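Local coordinates for iron binding protein FbpA (Mannheimia haemolytica, PDB 1SI1), which binds ferric iron in the periplasm, probably as the solute-binding component of a bacterial iron-uptake system, at residues V54-D59 with S232-A237; T227-S232 with G285-D290. All blocks are in the same frame, centred on the assembly; numbering follows the deposited sequence. Where two conformers were deposited one is given.

In the fold
Strand 228-236 belongs to both contacts and runs the length of the pair: residues 227-229, leading into it, meet the loop 285-290 in interaction 2, and from Ser232 on it lies against strand 54-58 in interaction 1. The two centres are 20 Å apart. The contacts touch where strand 54-58 ends, with Asp59 N 2.8 Å from Ile231 O in a probable hydrogen bond. The iron site is close to this junction. The side chain of Val58 comes to about 6 Å from the bound ferric ion and that of Asp59 to about 3 Å from the iron-binding Tyr142, whereas the side chain of His228 in interaction 2 is about 12 Å from the ion.

Interaction 1. Residues V54-D59 with S232-A237; sequences VLLTVD and SGVVIA
Val235 O accepts a nearly straight hydrogen bond from Leu55 N (2.8 Å, 177° at the hydrogen) and also takes a CA-H...O contact from Val54 CA. The bond belongs to the antiparallel pairing of strand 54-58 with residues 232-236 of strand 228-236, in the mixed sheet of a periplasmic binding protein fold. Val235 N returns a bond to Leu55 O, and a second reciprocal pair joins Thr57 to Gly233. Leu55 O has a further close neighbour in Val234 CA, at 3.1 Å, so this carbonyl too serves an amide and a CA-H.

The side chains of Val54, Leu56, Val58, Ser232, Val234 and Ile236 share one face of the sheet. Here Val234 CG1 lies 3.8 Å from Val54 CG1 and 4.0 Å from Leu56 CG, so one methyl serves both neighbours. Val54 carries CG1 anti to its own N (chi1 175°), which sends this branch to Val234 and leaves CG2 to meet Ile236 CD1. Helix 243-253 covers this end of the face through Ile250. On the other face Leu55 CG packs against Ala237 CB at 4.1 Å, and helix 60-67 brings Ile66 over Leu55 and Thr57.

Strand 54-58 is paired in parallel with strand 3-8 on its other edge, through Asn5 and Tyr7, which makes it an interior strand. At its end Asp59 is the N-cap of the next helix, its OD1 bonded to Ser61 OG. Beside it Ser232 OG is hydrogen-bonded to Thr99 OG1, while Ser232 CB rests 4.0 Å from Val58 CG2.

Interaction 2. Residues T227-S232 with G285-D290; sequences THKNIS and GTFKSD
A short backbone bridge with polar and aromatic side-chain packing joins residues 227-229, where the chain leads into strand 228-236, to the loop between helices 279-283 and 294-310. Both bonds of the bridge use Thr227: its N donates to Lys288 O (2.8 Å), and its O receives Asp290 N, which approaches from above the carbonyl plane with a nearly straight N-H (178°). The side chains of Thr227 and Phe287 cross at about a right angle, with Thr227 CB set obliquely to the ring, 3.6 Å from Phe287 CD2. Phe287 CG sits between its backbone N and carbonyl carbon (chi1 61°), which swings the ring in against Thr227; the ring also stacks with Phe220 and meets Tyr269 edge-to-face.

In this periplasmic binding protein fold the loop adds a single bridge to a strand that pairs with 96-108 and, further along, with 54-58. Lys229, extended beyond CG, reaches toward Ser289, and in one of two Ser289 conformers its NZ donates to Ser289 OG (2.9 Å).

One water links His228 to Asp290: it lies in the plane of the imidazole, 2.7 Å from His228 ND1, and donates to Asp290 OD1, which is also bonded to His153 NE2.

Interaction 1. Residues V54-D59 with S232-A237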
loop_
_atom_site.group_PDB
_atom_site.type_symbol
_atom_site.label_atom_id
_atom_site.label_comp_id
_atom_site.label_asym_id
_atom_site.label_seq_id
_atom_site.Cartn_x
_atom_site.Cartn_y
_atom_site.Cartn_z
ATOM N N VAL A 54 -17.271 9.151 3.474
ATOM C CA VAL A 54 -16.199 8.164 3.492
ATOM C C VAL A 54 -15.011 8.758 2.759
ATOM O O VAL A 54 -15.150 9.229 1.644
ATOM C CB VAL A 54 -16.613 6.881 2.793
ATOM C CG1 VAL A 54 -15.435 5.892 2.713
ATOM C CG2 VAL A 54 -17.805 6.245 3.504
ATOM N N LEU A 55 -13.856 8.719 3.398
ATOM C CA LEU A 55 -12.593 9.140 2.825
ATOM C C LEU A 55 -11.829 7.883 2.488
ATOM O O LEU A 55 -11.521 7.077 3.362
ATOM C CB LEU A 55 -11.832 9.998 3.818
ATOM C CG LEU A 55 -12.641 11.116 4.474
ATOM C CD1 LEU A 55 -11.722 11.916 5.357
ATOM C CD2 LEU A 55 -13.290 12.000 3.428
ATOM N N LEU A 56 -11.570 7.696 1.213
ATOM C CA LEU A 56 -10.925 6.507 0.724
ATOM C C LEU A 56 -9.573 6.876 0.186
ATOM O O LEU A 56 -9.446 7.739 -0.671
ATOM C CB LEU A 56 -11.790 5.884 -0.365
ATOM C CG LEU A 56 -11.377 4.501 -0.887
ATOM C CD1 LEU A 56 -12.564 3.715 -1.414
ATOM C CD2 LEU A 56 -10.301 4.606 -1.964
ATOM N N THR A 57 -8.532 6.261 0.720
ATOM C CA THR A 57 -7.212 6.587 0.274
ATOM C C THR A 57 -6.300 5.380 0.307
ATOM O O THR A 57 -6.727 4.258 0.586
ATOM C CB THR A 57 -6.666 7.786 1.065
ATOM O OG1 THR A 57 -5.507 8.313 0.405
ATOM C CG2 THR A 57 -6.224 7.396 2.470
ATOM N N VAL A 58 -5.060 5.623 -0.066
ATOM C CA VAL A 58 -4.106 4.573 -0.303
ATOM C C VAL A 58 -2.833 4.947 0.413
ATOM O O VAL A 58 -2.400 6.080 0.317
ATOM C CB VAL A 58 -3.836 4.426 -1.822
ATOM C CG1 VAL A 58 -2.741 3.427 -2.073
ATOM C CG2 VAL A 58 -5.104 4.022 -2.575
ATOM N N ASP A 59 -2.253 3.962 1.087
ATOM C CA ASP A 59 -0.987 4.043 1.820
ATOM C C ASP A 59 -1.210 4.551 3.232
ATOM O O ASP A 59 -1.930 5.525 3.454
ATOM C CB ASP A 59 0.034 4.912 1.096
ATOM C CG ASP A 59 1.446 4.690 1.590
ATOM O OD1 ASP A 59 1.808 5.164 2.687
ATOM O OD2 ASP A 59 2.274 4.052 0.930
ATOM N N SER A 232 -4.603 0.030 1.397
ATOM C CA SER A 232 -5.558 1.073 1.068
ATOM C C SER A 232 -6.634 0.970 2.112
ATOM O O SER A 232 -6.816 -0.076 2.715
ATOM C CB SER A 232 -6.163 0.874 -0.310
ATOM O OG SER A 232 -7.278 -0.028 -0.309
ATOM N N GLY A 233 -7.344 2.050 2.351
ATOM C CA GLY A 233 -8.365 1.989 3.370
ATOM C C GLY A 233 -9.306 3.148 3.364
ATOM O O GLY A 233 -9.350 3.919 2.418
ATOM N N VAL A 234 -10.047 3.255 4.456
ATOM C CA VAL A 234 -11.132 4.210 4.575
ATOM C C VAL A 234 -11.214 4.776 5.975
ATOM O O VAL A 234 -10.800 4.158 6.940
ATOM C CB VAL A 234 -12.508 3.587 4.219
ATOM C CG1 VAL A 234 -12.647 3.375 2.717
ATOM C CG2 VAL A 234 -12.745 2.269 4.981
ATOM N N VAL A 235 -11.780 5.965 6.037
ATOM C CA VAL A 235 -12.015 6.700 7.254
ATOM C C VAL A 235 -13.400 7.287 7.093
ATOM O O VAL A 235 -13.785 7.702 6.003
ATOM C CB VAL A 235 -10.985 7.820 7.401
ATOM C CG1 VAL A 235 -11.405 8.850 8.449
ATOM C CG2 VAL A 235 -9.599 7.244 7.736
ATOM N N ILE A 236 -14.159 7.315 8.176
ATOM C CA ILE A 236 -15.425 8.033 8.176
ATOM C C ILE A 236 -15.122 9.465 8.576
ATOM O O ILE A 236 -14.530 9.702 9.609
ATOM C CB ILE A 236 -16.413 7.374 9.144
ATOM C CG1 ILE A 236 -16.709 5.933 8.708
ATOM C CG2 ILE A 236 -17.699 8.180 9.219
ATOM C CD1 ILE A 236 -17.121 5.769 7.277
ATOM N N ALA A 237 -15.508 10.418 7.739
ATOM C CA ALA A 237 -15.201 11.820 7.969
ATOM C C ALA A 237 -15.816 12.344 9.260
ATOM O O ALA A 237 -16.935 11.968 9.629
ATOM C CB ALA A 237 -15.667 12.647 6.803
#

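Interaction 2. Residues T227-S232 with G285-D290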
loop_
_atom_site.group_PDB
_atom_site.type_symbol
_atom_site.label_atom_id
_atom_site.label_comp_id
_atom_site.label_asym_id
_atom_site.label_seq_id
_atom_site.Cartn_x
_atom_site.Cartn_y
_atom_site.Cartn_z
ATOM N N THR A 227 6.888 -10.738 4.043
ATOM C CA THR A 227 6.685 -9.666 3.101
ATOM C C THR A 227 5.934 -8.511 3.734
ATOM O O THR A 227 4.910 -8.691 4.371
ATOM C CB THR A 227 5.915 -10.224 1.898
ATOM O OG1 THR A 227 6.786 -11.070 1.129
ATOM C CG2 THR A 227 5.498 -9.126 0.929
ATOM N N HIS A 228 6.481 -7.319 3.560
ATOM C CA HIS A 228 5.883 -6.078 4.030
ATOM C C HIS A 228 4.594 -5.798 3.263
ATOM O O HIS A 228 4.572 -5.883 2.025
ATOM C CB HIS A 228 6.898 -4.929 3.850
ATOM C CG HIS A 228 6.321 -3.562 4.038
ATOM N ND1 HIS A 228 5.884 -3.096 5.252
ATOM C CD2 HIS A 228 6.132 -2.551 3.159
ATOM C CE1 HIS A 228 5.408 -1.870 5.107
ATOM N NE2 HIS A 228 5.541 -1.519 3.845
ATOM N N LYS A 229 3.540 -5.481 4.010
ATOM C CA LYS A 229 2.295 -5.025 3.419
ATOM C C LYS A 229 1.961 -3.618 3.862
ATOM O O LYS A 229 2.132 -3.237 5.029
ATOM C CB LYS A 229 1.141 -5.954 3.771
ATOM C CG LYS A 229 1.090 -7.231 2.923
ATOM C CD LYS A 229 -0.160 -8.062 3.211
ATOM C CE LYS A 229 -0.454 -9.056 2.098
ATOM N NZ LYS A 229 -1.392 -10.095 2.588
ATOM N N ASN A 230 1.473 -2.842 2.903
ATOM C CA ASN A 230 0.863 -1.552 3.161
ATOM C C ASN A 230 -0.602 -1.697 2.768
ATOM O O ASN A 230 -0.997 -2.757 2.284
ATOM C CB ASN A 230 1.572 -0.464 2.358
ATOM C CG ASN A 230 1.524 0.883 3.022
ATOM O OD1 ASN A 230 0.498 1.291 3.546
ATOM N ND2 ASN A 230 2.636 1.594 2.984
ATOM N N ILE A 231 -1.409 -0.659 2.971
ATOM C CA ILE A 231 -2.850 -0.776 2.814
ATOM C C ILE A 231 -3.426 0.314 1.954
ATOM O O ILE A 231 -2.834 1.359 1.784
ATOM C CB ILE A 231 -3.562 -0.712 4.181
ATOM C CG1 ILE A 231 -3.171 0.544 4.956
ATOM C CG2 ILE A 231 -3.251 -1.932 4.990
ATOM C CD1 ILE A 231 -4.205 0.973 5.988
ATOM N N SER A 232 -4.603 0.030 1.397
ATOM C CA SER A 232 -5.558 1.073 1.068
ATOM C C SER A 232 -6.634 0.970 2.112
ATOM O O SER A 232 -6.816 -0.076 2.715
ATOM C CB SER A 232 -6.163 0.874 -0.310
ATOM O OG SER A 232 -7.278 -0.028 -0.309
ATOM N N GLY A 285 2.317 -16.047 -6.675
ATOM C CA GLY A 285 2.756 -16.984 -5.659
ATOM C C GLY A 285 2.159 -16.659 -4.306
ATOM O O GLY A 285 1.653 -15.567 -4.073
ATOM N N THR A 286 2.195 -17.639 -3.416
ATOM C CA THR A 286 1.773 -17.441 -2.040
ATOM C C THR A 286 3.017 -17.252 -1.193
ATOM O O THR A 286 4.118 -17.642 -1.581
ATOM C CB THR A 286 0.939 -18.622 -1.542
ATOM O OG1 THR A 286 1.686 -19.836 -1.684
ATOM C CG2 THR A 286 -0.291 -18.844 -2.430
ATOM N N PHE A 287 2.830 -16.599 -0.060
ATOM C CA PHE A 287 3.931 -16.098 0.738
ATOM C C PHE A 287 3.466 -15.757 2.146
ATOM O O PHE A 287 2.269 -15.694 2.429
ATOM C CB PHE A 287 4.547 -14.867 0.071
ATOM C CG PHE A 287 3.585 -13.735 -0.091
ATOM C CD1 PHE A 287 2.744 -13.681 -1.183
ATOM C CD2 PHE A 287 3.514 -12.729 0.863
ATOM C CE1 PHE A 287 1.840 -12.638 -1.319
ATOM C CE2 PHE A 287 2.612 -11.683 0.725
ATOM C CZ PHE A 287 1.782 -11.645 -0.370
ATOM N N LYS A 288 4.428 -15.512 3.024
ATOM C CA LYS A 288 4.148 -15.094 4.382
ATOM C C LYS A 288 4.152 -13.575 4.455
ATOM O O LYS A 288 5.132 -12.934 4.106
ATOM C CB LYS A 288 5.183 -15.697 5.349
ATOM C CG LYS A 288 5.034 -15.271 6.809
ATOM C CD LYS A 288 6.156 -15.852 7.689
ATOM C CE LYS A 288 7.537 -15.258 7.367
ATOM N NZ LYS A 288 8.673 -16.025 7.977
ATOM N N SER A 289 3.039 -13.011 4.901
ATOM C CA SER A 289 2.959 -11.582 5.142
ATOM C C SER A 289 3.419 -11.269 6.551
ATOM O O SER A 289 3.176 -12.023 7.498
ATOM C CB SER A 289 1.525 -11.081 4.968
ATOM O OG SER A 289 1.055 -11.320 3.661
ATOM N N ASP A 290 4.073 -10.129 6.697
ATOM C CA ASP A 290 4.409 -9.591 8.006
ATOM C C ASP A 290 3.135 -9.422 8.816
ATOM O O ASP A 290 2.113 -8.957 8.286
ATOM C CB ASP A 290 5.105 -8.235 7.815
ATOM C CG ASP A 290 5.901 -7.794 9.021
ATOM O OD1 ASP A 290 6.748 -6.891 8.858
ATOM O OD2 ASP A 290 5.726 -8.267 10.165
HETATM O O HOH W 1 5.955 -4.870 7.282
#